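Prolyl-tRNA synthetase (Giardia lamblia ATCC 50803, PDB 3IAL) charges tRNA(Pro) with L-proline at the expense of ATP, by way of a prolyl-adenylate intermediate. Local coordinates at the interface of chains A and B. Coordinates in Å, arbitrary orientation; residue numbers count along the deposited sequence, not the author numbering. Chains: chain A/B, Prolyl-tRNA synthetase.

The interface of chains A and B. Residues chain A 42, 49; chain B 79-80, 82, 87, 126, 130.
Extended backbone on chain A (A:Tyr42 in a loop, A:Val49 opening strand 49-50) meets, on chain B, an extended loop, B:Phe79 and B:Pro80, that leads into strand 82-84, together with B:Ala126 and B:Met130 of helix 124-134. A:Tyr42 is the plug, with 70 Å² of the residue hidden by chain B. Its hydroxyl OH donates a hydrogen bond to the main-chain O of B:Val82 at 2.6 Å; the C=O...donor angle of 140° and a modest tilt from the carbonyl plane make this a bent approach. Water 1 adds a second link, lying 3.0 Å from A:Tyr42 OH and 2.6 Å from B:Pro80 O, so the hydroxyl end of the phenol is linked to two backbone carbonyls, one directly and one through the water. With CG anti to the backbone N (chi1 -166°), the A:Tyr42 ring reaches into chain B, where B:Pro80 CG sits over one face, towards the rim, 3.9 Å from the centroid. The methyl CB of B:Ala126 meets the ring edge in plane, 4.0 Å from CE1, and B:Met130, its chain bent at chi2 and chi3, crosses near the ring's base with SD 4.1 Å from A:Tyr42 CA. The side chains of A:Tyr42 and B:Phe79 cross obliquely, CE1 of the tyrosine 3.9 Å from CD2 of the phenylalanine. Beside the phenol, both methyls of A:Val49 rest on one face of the B:Phe79 ring, CG2 3.7 Å from CE2 and CG1 over the CD1-CE1 side. The direct bond and the water link thus hold the hydroxyl, and apolar packing on face and edge restrains the ring. The two-fold repeats this plug-and-socket with chains exchanged, helping to join two synthetase subunits into the homodimer typical of class II prolyl-tRNA synthetases.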
loop_
_atom_site.group_PDB
_atom_site.type_symbol
_atom_site.label_atom_id
_atom_site.label_comp_id
_atom_site.label_asym_id
_atom_site.label_seq_id
_atom_site.Cartn_x
_atom_site.Cartn_y
_atom_site.Cartn_z
ATOM N N TYR A 42 -16.629 14.609 3.577
ATOM C CA TYR A 42 -16.237 14.679 2.175
ATOM C C TYR A 42 -17.539 14.599 1.379
ATOM O O TYR A 42 -18.263 13.615 1.517
ATOM C CB TYR A 42 -15.303 13.523 1.821
ATOM C CG TYR A 42 -14.600 13.702 0.499
ATOM C CD1 TYR A 42 -13.485 14.529 0.390
ATOM C CD2 TYR A 42 -15.049 13.048 -0.645
ATOM C CE1 TYR A 42 -12.830 14.699 -0.828
ATOM C CE2 TYR A 42 -14.402 13.211 -1.868
ATOM C CZ TYR A 42 -13.294 14.038 -1.950
ATOM O OH TYR A 42 -12.656 14.204 -3.154
ATOM N N VAL A 49 -13.148 9.890 3.741
ATOM C CA VAL A 49 -11.713 10.007 3.939
ATOM C C VAL A 49 -11.300 9.058 5.055
ATOM O O VAL A 49 -11.975 8.975 6.076
ATOM C CB VAL A 49 -11.337 11.446 4.320
ATOM C CG1 VAL A 49 -9.858 11.549 4.716
ATOM C CG2 VAL A 49 -11.691 12.400 3.168
ATOM N N PHE B 79 -7.519 9.490 0.710
ATOM C CA PHE B 79 -8.667 10.223 0.218
ATOM C C PHE B 79 -9.333 9.416 -0.891
ATOM O O PHE B 79 -8.684 8.565 -1.500
ATOM C CB PHE B 79 -8.241 11.594 -0.336
ATOM C CG PHE B 79 -8.335 12.712 0.663
ATOM C CD1 PHE B 79 -7.486 12.759 1.754
ATOM C CD2 PHE B 79 -9.287 13.709 0.515
ATOM C CE1 PHE B 79 -7.580 13.785 2.686
ATOM C CE2 PHE B 79 -9.380 14.735 1.430
ATOM C CZ PHE B 79 -8.525 14.773 2.524
ATOM N N PRO B 80 -10.631 9.691 -1.161
ATOM C CA PRO B 80 -11.322 9.167 -2.334
ATOM C C PRO B 80 -10.677 9.597 -3.643
ATOM O O PRO B 80 -9.997 10.623 -3.699
ATOM C CB PRO B 80 -12.714 9.792 -2.234
ATOM C CG PRO B 80 -12.898 10.084 -0.808
ATOM C CD PRO B 80 -11.545 10.474 -0.311
ATOM N N VAL B 82 -12.385 10.339 -6.346
ATOM C CA VAL B 82 -13.268 11.271 -7.040
ATOM C C VAL B 82 -13.288 12.620 -6.327
ATOM O O VAL B 82 -13.357 12.679 -5.098
ATOM C CB VAL B 82 -14.697 10.697 -7.172
ATOM C CG1 VAL B 82 -14.755 9.676 -8.322
ATOM C CG2 VAL B 82 -15.176 10.064 -5.846
ATOM N N PHE B 87 -15.236 21.608 -5.922
ATOM C CA PHE B 87 -13.928 21.633 -5.257
ATOM C C PHE B 87 -12.825 22.033 -6.240
ATOM O O PHE B 87 -12.043 22.956 -5.995
ATOM C CB PHE B 87 -13.586 20.250 -4.685
ATOM C CG PHE B 87 -14.146 19.982 -3.312
ATOM C CD1 PHE B 87 -15.223 20.702 -2.803
ATOM C CD2 PHE B 87 -13.598 18.970 -2.537
ATOM C CE1 PHE B 87 -15.722 20.431 -1.550
ATOM C CE2 PHE B 87 -14.101 18.691 -1.268
ATOM C CZ PHE B 87 -15.156 19.419 -0.777
ATOM N N ALA B 126 -9.100 18.713 -3.073
ATOM C CA ALA B 126 -9.828 17.809 -2.183
ATOM C C ALA B 126 -9.263 17.856 -0.767
ATOM O O ALA B 126 -10.011 17.974 0.198
ATOM C CB ALA B 126 -9.788 16.383 -2.734
ATOM N N MET B 130 -10.729 19.679 2.991
ATOM C CA MET B 130 -10.789 19.014 4.300
ATOM C C MET B 130 -9.915 19.689 5.360
ATOM O O MET B 130 -10.311 19.753 6.515
ATOM C CB MET B 130 -10.464 17.523 4.187
ATOM C CG MET B 130 -11.440 16.757 3.282
ATOM S SD MET B 130 -13.195 16.875 3.751
ATOM C CE MET B 130 -13.127 16.113 5.383
HETATM O O HOH W 1 -9.853 13.109 -3.124
#